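Local structure of RagB/SusD domain protein (Flavobacterium johnsoniae, 5J90) at residues A[285-299]-A[311-323]. The protein binds chitin as a SusD homolog, probably at the cell surface as an outer-membrane lipoprotein of a chitin-utilization locus. Residues are numbered along the deposited sequence; the frame is centred on the assembly and turned at random.
Sequences SYFDTSKQFPNEYKG and DHQDFSGIGAVVR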
ATOM      1  N   SER A 285      -2.718   5.016 -38.562  1.00 15.44           N
ATOM      2  CA  SER A 285      -2.347   6.379 -38.206  1.00 15.89           C
ATOM      3  C   SER A 285      -1.454   6.409 -36.966  1.00 12.62           C
ATOM      4  O   SER A 285      -0.705   7.361 -36.773  1.00 13.76           O
ATOM      5  CB  SER A 285      -3.570   7.274 -38.020  1.00 18.02           C
ATOM      6  OG  SER A 285      -4.385   6.838 -36.944  1.00 17.84           O
ATOM      7  N   TYR A 286      -1.518   5.365 -36.144  1.00 13.74           N
ATOM      8  CA  TYR A 286      -0.674   5.301 -34.950  1.00 12.30           C
ATOM      9  C   TYR A 286       0.789   5.063 -35.310  1.00 11.45           C
ATOM     10  O   TYR A 286       1.693   5.603 -34.660  1.00 11.40           O
ATOM     11  CB  TYR A 286      -1.126   4.181 -34.000  1.00 11.75           C
ATOM     12  CG  TYR A 286      -2.350   4.475 -33.155  1.00 10.73           C
ATOM     13  CD1 TYR A 286      -3.187   5.550 -33.433  1.00 12.63           C
ATOM     14  CD2 TYR A 286      -2.661   3.662 -32.075  1.00 11.23           C
ATOM     15  CE1 TYR A 286      -4.307   5.812 -32.647  1.00 12.09           C
ATOM     16  CE2 TYR A 286      -3.778   3.908 -31.295  1.00 11.09           C
ATOM     17  CZ  TYR A 286      -4.589   4.983 -31.576  1.00 10.54           C
ATOM     18  OH  TYR A 286      -5.696   5.241 -30.800  1.00 11.64           O
ATOM     19  N   PHE A 287       1.013   4.243 -36.343  1.00 13.89           N
ATOM     20  CA  PHE A 287       2.349   3.783 -36.711  1.00 11.92           C
ATOM     21  C   PHE A 287       2.565   3.814 -38.217  1.00 13.35           C
ATOM     22  O   PHE A 287       1.609   3.807 -38.983  1.00 13.52           O
ATOM     23  CB  PHE A 287       2.570   2.367 -36.184  1.00 12.46           C
ATOM     24  CG  PHE A 287       2.337   2.248 -34.704  1.00 11.35           C
ATOM     25  CD1 PHE A 287       3.227   2.823 -33.820  1.00 12.56           C
ATOM     26  CD2 PHE A 287       1.223   1.595 -34.207  1.00 12.77           C
ATOM     27  CE1 PHE A 287       3.023   2.747 -32.449  1.00 11.46           C
ATOM     28  CE2 PHE A 287       1.001   1.512 -32.834  1.00 12.59           C
ATOM     29  CZ  PHE A 287       1.904   2.089 -31.955  1.00 12.58           C
ATOM     30  N   ASP A 288       3.828   3.870 -38.623  1.00 11.96           N
ATOM     31  CA  ASP A 288       4.193   3.748 -40.033  1.00 12.35           C
ATOM     32  C   ASP A 288       4.625   2.317 -40.310  1.00 15.73           C
ATOM     33  O   ASP A 288       5.159   1.632 -39.439  1.00 13.80           O
ATOM     34  CB  ASP A 288       5.356   4.685 -40.382  1.00 14.96           C
ATOM     35  CG  ASP A 288       4.982   6.153 -40.317  1.00 13.42           C
ATOM     36  OD1 ASP A 288       3.802   6.498 -40.534  1.00 14.77           O
ATOM     37  OD2 ASP A 288       5.886   6.976 -40.060  1.00 18.74           O
ATOM     38  N   THR A 289       4.417   1.854 -41.538  1.00 15.96           N
ATOM     39  CA  THR A 289       4.948   0.548 -41.903  1.00 16.09           C
ATOM     40  C   THR A 289       6.475   0.558 -41.847  1.00 13.09           C
ATOM     41  O   THR A 289       7.114   1.595 -42.056  1.00 14.60           O
ATOM     42  CB  THR A 289       4.458   0.080 -43.293  1.00 17.89           C
ATOM     43  OG1 THR A 289       4.778   1.071 -44.278  1.00 18.60           O
ATOM     44  CG2 THR A 289       2.957  -0.133 -43.271  1.00 18.01           C
ATOM     45  N   SER A 290       7.038  -0.606 -41.554  1.00 15.35           N
ATOM     46  CA  SER A 290       8.468  -0.777 -41.308  1.00 14.42           C
ATOM     47  C   SER A 290       9.314  -0.611 -42.573  1.00 14.49           C
ATOM     48  O   SER A 290       8.908  -1.051 -43.650  1.00 19.69           O
ATOM     49  CB  SER A 290       8.702  -2.171 -40.715  1.00 17.30           C
ATOM     50  OG  SER A 290      10.080  -2.490 -40.635  1.00 18.69           O
ATOM     51  N   LYS A 291      10.483   0.006 -42.435  1.00 15.36           N
ATOM     52  CA  LYS A 291      11.433   0.100 -43.550  1.00 17.14           C
ATOM     53  C   LYS A 291      12.080  -1.258 -43.804  1.00 20.11           C
ATOM     54  O   LYS A 291      12.285  -1.655 -44.957  1.00 18.83           O
ATOM     55  CB  LYS A 291      12.504   1.150 -43.252  1.00 16.97           C
ATOM     56  CG  LYS A 291      13.595   1.288 -44.318  1.00 18.17           C
ATOM     57  CD  LYS A 291      14.632   2.310 -43.870  1.00 21.82           C
ATOM     58  CE  LYS A 291      15.694   2.558 -44.936  1.00 24.67           C
ATOM     59  NZ  LYS A 291      15.108   3.196 -46.145  1.00 33.43           N
ATOM     60  N   GLN A 292      12.395  -1.971 -42.728  1.00 17.60           N
ATOM     61  CA  GLN A 292      13.061  -3.272 -42.809  1.00 18.45           C
ATOM     62  C   GLN A 292      12.132  -4.355 -43.332  1.00 20.20           C
ATOM     63  O   GLN A 292      12.555  -5.261 -44.059  1.00 22.25           O
ATOM     64  CB  GLN A 292      13.597  -3.677 -41.437  1.00 17.29           C
ATOM     65  CG  GLN A 292      14.391  -4.978 -41.429  1.00 17.69           C
ATOM     66  CD  GLN A 292      14.969  -5.294 -40.061  1.00 21.64           C
ATOM     67  OE1 GLN A 292      15.038  -4.426 -39.190  1.00 22.07           O
ATOM     68  NE2 GLN A 292      15.377  -6.541 -39.863  1.00 23.10           N
ATOM     69  N   PHE A 293      10.866  -4.260 -42.945  1.00 17.71           N
ATOM     70  CA  PHE A 293       9.848  -5.227 -43.325  1.00 18.64           C
ATOM     71  C   PHE A 293       8.744  -4.491 -44.074  1.00 23.23           C
ATOM     72  O   PHE A 293       7.710  -4.158 -43.496  1.00 19.28           O
ATOM     73  CB  PHE A 293       9.283  -5.909 -42.074  1.00 19.77           C
ATOM     74  CG  PHE A 293      10.332  -6.559 -41.213  1.00 19.05           C
ATOM     75  CD1 PHE A 293      10.872  -7.787 -41.562  1.00 23.43           C
ATOM     76  CD2 PHE A 293      10.780  -5.945 -40.050  1.00 19.63           C
ATOM     77  CE1 PHE A 293      11.835  -8.385 -40.775  1.00 24.48           C
ATOM     78  CE2 PHE A 293      11.744  -6.541 -39.259  1.00 20.73           C
ATOM     79  CZ  PHE A 293      12.272  -7.761 -39.619  1.00 23.05           C
ATOM     80  N   PRO A 294       8.968  -4.214 -45.369  1.00 20.20           N
ATOM     81  CA  PRO A 294       8.067  -3.358 -46.147  1.00 19.69           C
ATOM     82  C   PRO A 294       6.590  -3.721 -46.020  1.00 20.10           C
ATOM     83  O   PRO A 294       6.215  -4.894 -46.105  1.00 21.24           O
ATOM     84  CB  PRO A 294       8.549  -3.569 -47.587  1.00 19.18           C
ATOM     85  CG  PRO A 294       9.997  -3.866 -47.438  1.00 21.35           C
ATOM     86  CD  PRO A 294      10.120  -4.671 -46.169  1.00 22.48           C
ATOM     87  N   ASN A 295       5.772  -2.696 -45.798  1.00 18.13           N
ATOM     88  CA  ASN A 295       4.319  -2.830 -45.706  1.00 20.02           C
ATOM     89  C   ASN A 295       3.818  -3.591 -44.478  1.00 20.76           C
ATOM     90  O   ASN A 295       2.647  -3.944 -44.404  1.00 23.12           O
ATOM     91  CB  ASN A 295       3.745  -3.441 -46.987  1.00 23.83           C
ATOM     92  CG  ASN A 295       4.174  -2.686 -48.229  1.00 30.30           C
ATOM     93  OD1 ASN A 295       4.771  -3.259 -49.143  1.00 39.95           O
ATOM     94  ND2 ASN A 295       3.883  -1.391 -48.265  1.00 30.74           N
ATOM     95  N   GLU A 296       4.708  -3.837 -43.522  1.00 20.07           N
ATOM     96  CA  GLU A 296       4.330  -4.504 -42.279  1.00 22.06           C
ATOM     97  C   GLU A 296       4.468  -3.571 -41.081  1.00 16.69           C
ATOM     98  O   GLU A 296       5.318  -2.680 -41.068  1.00 18.62           O
ATOM     99  CB  GLU A 296       5.186  -5.752 -42.043  1.00 20.10           C
ATOM    100  CG  GLU A 296       4.989  -6.864 -43.064  1.00 24.23           C
ATOM    101  CD  GLU A 296       5.772  -8.121 -42.712  1.00 40.01           C
ATOM    102  OE1 GLU A 296       5.758  -8.522 -41.527  1.00 39.76           O
ATOM    103  OE2 GLU A 296       6.412  -8.705 -43.615  1.00 39.53           O
ATOM    104  N   TYR A 297       3.611  -3.782 -40.088  1.00 16.94           N
ATOM    105  CA  TYR A 297       3.733  -3.102 -38.799  1.00 16.11           C
ATOM    106  C   TYR A 297       4.515  -3.986 -37.845  1.00 17.20           C
ATOM    107  O   TYR A 297       4.046  -5.057 -37.462  1.00 21.26           O
ATOM    108  CB  TYR A 297       2.346  -2.780 -38.229  1.00 15.09           C
ATOM    109  CG  TYR A 297       1.588  -1.830 -39.120  1.00 14.73           C
ATOM    110  CD1 TYR A 297       1.856  -0.467 -39.099  1.00 14.91           C
ATOM    111  CD2 TYR A 297       0.632  -2.298 -40.016  1.00 16.59           C
ATOM    112  CE1 TYR A 297       1.180   0.411 -39.928  1.00 16.41           C
ATOM    113  CE2 TYR A 297      -0.047  -1.427 -40.854  1.00 15.31           C
ATOM    114  CZ  TYR A 297       0.232  -0.076 -40.807  1.00 15.03           C
ATOM    115  OH  TYR A 297      -0.431   0.805 -41.632  1.00 18.98           O
ATOM    116  N   LYS A 298       5.718  -3.547 -37.480  1.00 13.51           N
ATOM    117  CA  LYS A 298       6.586  -4.342 -36.618  1.00 14.98           C
ATOM    118  C   LYS A 298       7.061  -3.538 -35.419  1.00 13.43           C
ATOM    119  O   LYS A 298       7.592  -2.436 -35.570  1.00 14.05           O
ATOM    120  CB  LYS A 298       7.798  -4.878 -37.392  1.00 15.75           C
ATOM    121  CG  LYS A 298       7.467  -5.987 -38.391  1.00 21.07           C
ATOM    122  CD  LYS A 298       6.829  -7.197 -37.711  1.00 18.42           C
ATOM    123  CE  LYS A 298       7.730  -7.800 -36.646  1.00 20.56           C
ATOM    124  NZ  LYS A 298       7.047  -8.911 -35.919  1.00 19.59           N
ATOM    125  N   GLY A 299       6.867  -4.103 -34.231  1.00 12.35           N
ATOM    126  CA  GLY A 299       7.224  -3.421 -33.002  1.00 13.33           C
ATOM    127  C   GLY A 299       8.467  -3.999 -32.365  1.00 13.49           C
ATOM    128  O   GLY A 299       8.895  -5.117 -32.688  1.00 13.60           O
ATOM    129  N   ASP A 311      19.882  -2.949 -35.447  1.00 16.30           N
ATOM    130  CA  ASP A 311      19.121  -4.189 -35.355  1.00 16.30           C
ATOM    131  C   ASP A 311      17.614  -3.944 -35.281  1.00 18.25           C
ATOM    132  O   ASP A 311      16.826  -4.787 -35.704  1.00 17.74           O
ATOM    133  CB  ASP A 311      19.563  -5.019 -34.144  1.00 19.15           C
ATOM    134  CG  ASP A 311      20.971  -5.568 -34.287  1.00 23.71           C
ATOM    135  OD1 ASP A 311      21.466  -5.663 -35.430  1.00 27.70           O
ATOM    136  OD2 ASP A 311      21.576  -5.911 -33.249  1.00 25.06           O
ATOM    137  N   HIS A 312      17.213  -2.798 -34.736  1.00 16.33           N
ATOM    138  CA  HIS A 312      15.786  -2.507 -34.579  1.00 15.13           C
ATOM    139  C   HIS A 312      15.343  -1.132 -35.074  1.00 14.91           C
ATOM    140  O   HIS A 312      14.143  -0.840 -35.075  1.00 14.71           O
ATOM    141  CB  HIS A 312      15.355  -2.687 -33.115  1.00 14.61           C
ATOM    142  CG  HIS A 312      15.530  -4.083 -32.604  1.00 13.00           C
ATOM    143  ND1 HIS A 312      16.659  -4.492 -31.925  1.00 16.21           N
ATOM    144  CD2 HIS A 312      14.736  -5.175 -32.700  1.00 14.12           C
ATOM    145  CE1 HIS A 312      16.542  -5.769 -31.609  1.00 16.48           C
ATOM    146  NE2 HIS A 312      15.384  -6.208 -32.069  1.00 14.84           N
ATOM    147  N   GLN A 313      16.282  -0.290 -35.503  1.00 14.57           N
ATOM    148  CA  GLN A 313      15.920   1.083 -35.860  1.00 14.62           C
ATOM    149  C   GLN A 313      14.982   1.164 -37.058  1.00 14.16           C
ATOM    150  O   GLN A 313      14.299   2.171 -37.246  1.00 14.77           O
ATOM    151  CB  GLN A 313      17.159   1.935 -36.123  1.00 16.11           C
ATOM    152  CG  GLN A 313      17.807   1.663 -37.471  1.00 17.19           C
ATOM    153  CD  GLN A 313      19.144   2.347 -37.605  1.00 22.79           C
ATOM    154  OE1 GLN A 313      19.641   2.953 -36.658  1.00 23.34           O
ATOM    155  NE2 GLN A 313      19.742   2.252 -38.789  1.00 28.82           N
ATOM    156  N   ASP A 314      14.969   0.118 -37.881  1.00 15.84           N
ATOM    157  CA  ASP A 314      14.133   0.105 -39.071  1.00 14.22           C
ATOM    158  C   ASP A 314      12.832  -0.671 -38.891  1.00 16.46           C
ATOM    159  O   ASP A 314      12.129  -0.961 -39.859  1.00 14.60           O
ATOM    160  CB  ASP A 314      14.924  -0.386 -40.294  1.00 16.12           C
ATOM    161  CG  ASP A 314      15.922   0.646 -40.788  1.00 21.56           C
ATOM    162  OD1 ASP A 314      15.688   1.859 -40.583  1.00 18.47           O
ATOM    163  OD2 ASP A 314      16.945   0.245 -41.390  1.00 22.87           O
ATOM    164  N   PHE A 315      12.492  -0.975 -37.638  1.00 13.85           N
ATOM    165  CA  PHE A 315      11.136  -1.426 -37.313  1.00 14.98           C
ATOM    166  C   PHE A 315      10.162  -0.242 -37.475  1.00 12.32           C
ATOM    167  O   PHE A 315      10.577   0.859 -37.850  1.00 13.92           O
ATOM    168  CB  PHE A 315      11.094  -1.983 -35.880  1.00 15.34           C
ATOM    169  CG  PHE A 315      11.593  -3.411 -35.755  1.00 15.21           C
ATOM    170  CD1 PHE A 315      12.822  -3.789 -36.283  1.00 16.52           C
ATOM    171  CD2 PHE A 315      10.836  -4.367 -35.094  1.00 13.93           C
ATOM    172  CE1 PHE A 315      13.275  -5.092 -36.162  1.00 17.40           C
ATOM    173  CE2 PHE A 315      11.283  -5.676 -34.971  1.00 16.21           C
ATOM    174  CZ  PHE A 315      12.511  -6.036 -35.504  1.00 17.85           C
ATOM    175  N   SER A 316       8.878  -0.444 -37.191  1.00 13.94           N
ATOM    176  CA  SER A 316       7.884   0.605 -37.434  1.00 13.33           C
ATOM    177  C   SER A 316       8.094   1.876 -36.614  1.00 13.57           C
ATOM    178  O   SER A 316       8.325   1.820 -35.403  1.00 12.68           O
ATOM    179  CB  SER A 316       6.461   0.087 -37.199  1.00 13.43           C
ATOM    180  OG  SER A 316       6.025  -0.756 -38.255  1.00 14.50           O
ATOM    181  N   GLY A 317       7.996   3.026 -37.269  1.00 12.71           N
ATOM    182  CA  GLY A 317       8.077   4.296 -36.577  1.00 13.10           C
ATOM    183  C   GLY A 317       6.721   4.733 -36.042  1.00 12.32           C
ATOM    184  O   GLY A 317       5.690   4.136 -36.355  1.00 13.19           O
ATOM    185  N   ILE A 318       6.729   5.783 -35.225  1.00 11.76           N
ATOM    186  CA  ILE A 318       5.489   6.385 -34.754  1.00 12.71           C
ATOM    187  C   ILE A 318       4.884   7.147 -35.929  1.00 13.37           C
ATOM    188  O   ILE A 318       5.600   7.805 -36.691  1.00 14.11           O
ATOM    189  CB  ILE A 318       5.730   7.320 -33.549  1.00 10.90           C
ATOM    190  CG1 ILE A 318       6.609   6.631 -32.491  1.00 12.43           C
ATOM    191  CG2 ILE A 318       4.397   7.776 -32.964  1.00 10.92           C
ATOM    192  CD1 ILE A 318       6.092   5.273 -32.028  1.00 12.92           C
ATOM    193  N   GLY A 319       3.569   7.057 -36.078  1.00 11.23           N
ATOM    194  CA  GLY A 319       2.911   7.494 -37.300  1.00 11.32           C
ATOM    195  C   GLY A 319       2.326   8.892 -37.315  1.00 11.89           C
ATOM    196  O   GLY A 319       2.721   9.777 -36.538  1.00 12.72           O
ATOM    197  N   ALA A 320       1.367   9.086 -38.215  1.00 12.12           N
ATOM    198  CA  ALA A 320       0.814  10.404 -38.494  1.00 13.95           C
ATOM    199  C   ALA A 320       0.211  11.124 -37.290  1.00 12.55           C
ATOM    200  O   ALA A 320       0.127  12.353 -37.289  1.00 13.03           O
ATOM    201  CB  ALA A 320      -0.204  10.328 -39.636  1.00 15.94           C
ATOM    202  N   VAL A 321      -0.204  10.377 -36.265  1.00 11.65           N
ATOM    203  CA  VAL A 321      -0.825  11.014 -35.102  1.00 13.57           C
ATOM    204  C   VAL A 321       0.111  11.984 -34.386  1.00 11.23           C
ATOM    205  O   VAL A 321      -0.356  12.912 -33.726  1.00 10.74           O
ATOM    206  CB  VAL A 321      -1.417  10.003 -34.077  1.00 12.85           C
ATOM    207  CG1 VAL A 321      -2.581   9.225 -34.696  1.00 17.68           C
ATOM    208  CG2 VAL A 321      -0.347   9.078 -33.524  1.00 13.47           C
ATOM    209  N   VAL A 322       1.423  11.784 -34.518  1.00 10.54           N
ATOM    210  CA  VAL A 322       2.378  12.727 -33.928  1.00 11.00           C
ATOM    211  C   VAL A 322       2.901  13.769 -34.912  1.00 11.30           C
ATOM    212  O   VAL A 322       3.612  14.689 -34.514  1.00 11.58           O
ATOM    213  CB  VAL A 322       3.568  12.027 -33.228  1.00  9.76           C
ATOM    214  CG1 VAL A 322       3.056  11.120 -32.099  1.00 12.06           C
ATOM    215  CG2 VAL A 322       4.424  11.254 -34.222  1.00 12.68           C
ATOM    216  N   ARG A 323       2.528  13.638 -36.185  1.00 11.92           N
ATOM    217  CA  ARG A 323       2.930  14.625 -37.189  1.00 11.94           C
ATOM    218  C   ARG A 323       1.860  15.706 -37.255  1.00 11.79           C
ATOM    219  O   ARG A 323       1.123  15.840 -38.235  1.00 13.61           O
ATOM    220  CB  ARG A 323       3.209  13.954 -38.539  1.00 13.01           C
ATOM    221  CG  ARG A 323       4.374  12.963 -38.439  1.00 12.91           C
ATOM    222  CD  ARG A 323       4.905  12.513 -39.799  1.00 13.88           C
ATOM    223  NE  ARG A 323       4.071  11.504 -40.445  1.00 14.60           N
ATOM    224  CZ  ARG A 323       4.207  10.194 -40.272  1.00 13.21           C
ATOM    225  NH1 ARG A 323       5.122   9.720 -39.437  1.00 14.51           N
ATOM    226  NH2 ARG A 323       3.423   9.354 -40.936  1.00 15.34           N
TER
HETATM  227  O   HOH W   1       1.059   6.688 -39.983  1.00 13.83           O
HETATM  228  O   HOH W   2       8.510   3.193 -40.177  1.00 15.34           O
HETATM  229  O   HOH W   3      10.991   2.087 -40.305  1.00 15.44           O
HETATM  230  O   HOH W   4      16.204  -2.313 -37.928  1.00 17.62           O
HETATM  231  O   HOH W   5      16.730  -7.095 -37.146  1.00 21.64           O
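Ser-316 is gripped from two sides, by Asp-288 and Lys-298. Ser-316 OG donates to Asp-288 O at 2.8 Å, within the carbonyl plane. Ser-316 OG also accepts from Lys-298 N at 2.9 Å, and Ser-316 N donates to Lys-298 O. One serine thus ties together both legs of the loop 288-298. The backbone of Ser-316 also hydrogen-bonds Met-267 of strand 266-267.

Ser-290 plays a similar part toward Asp-314. With OG anti to the backbone N (chi1 171°), Ser-290 OG donates onto a lone pair of Asp-314 O at 2.7 Å. It also accepts from Phe-293 N, an ST motif. Gln-292 N is the second donor to Asp-314 O.

Phe-315 lies beside these bonds. The edge of Phe-293 meets one face of its ring in a T-shaped pair, with Phe-293 CE2 3.7 Å from Phe-315 CE1. His-312 CD2 sits over the opposite face. Gly-299 O approaches the ring edge, 3.2 Å from Phe-315 CD2.

From Gly-317 to Val-321, backbone bonds continue the antiparallel pairing. Asp-288 N bonds Gly-317 O, Gly-319 N bonds Tyr-286 O, and Val-321 N bonds Ser-285 O. The Phe-287 ring turns its edge to Ile-318 CD1.

The outer side is wetter, and a salt bridge is its firm point. Arg-323 grips the Asp-288 carboxylate end-on, NH2 to OD1 and NH1 to OD2, each on a syn lone pair. The NH2 bond is nearly straight (177°). Waters bridge Asp-288 OD1 to Ala-320 N and Thr-289 O to Gly-317 N. The Gln-292 end is looser, its amide linked through two waters to Asp-314 N and Asp-311 O.

The arrangement is an antiparallel pairing of largely irregular segments, from the end of helix 283-286 to the 3-10 segment 320-322, with a single beta bridge between Phe-287 and Ile-318, within the largely helical SusD-like fold.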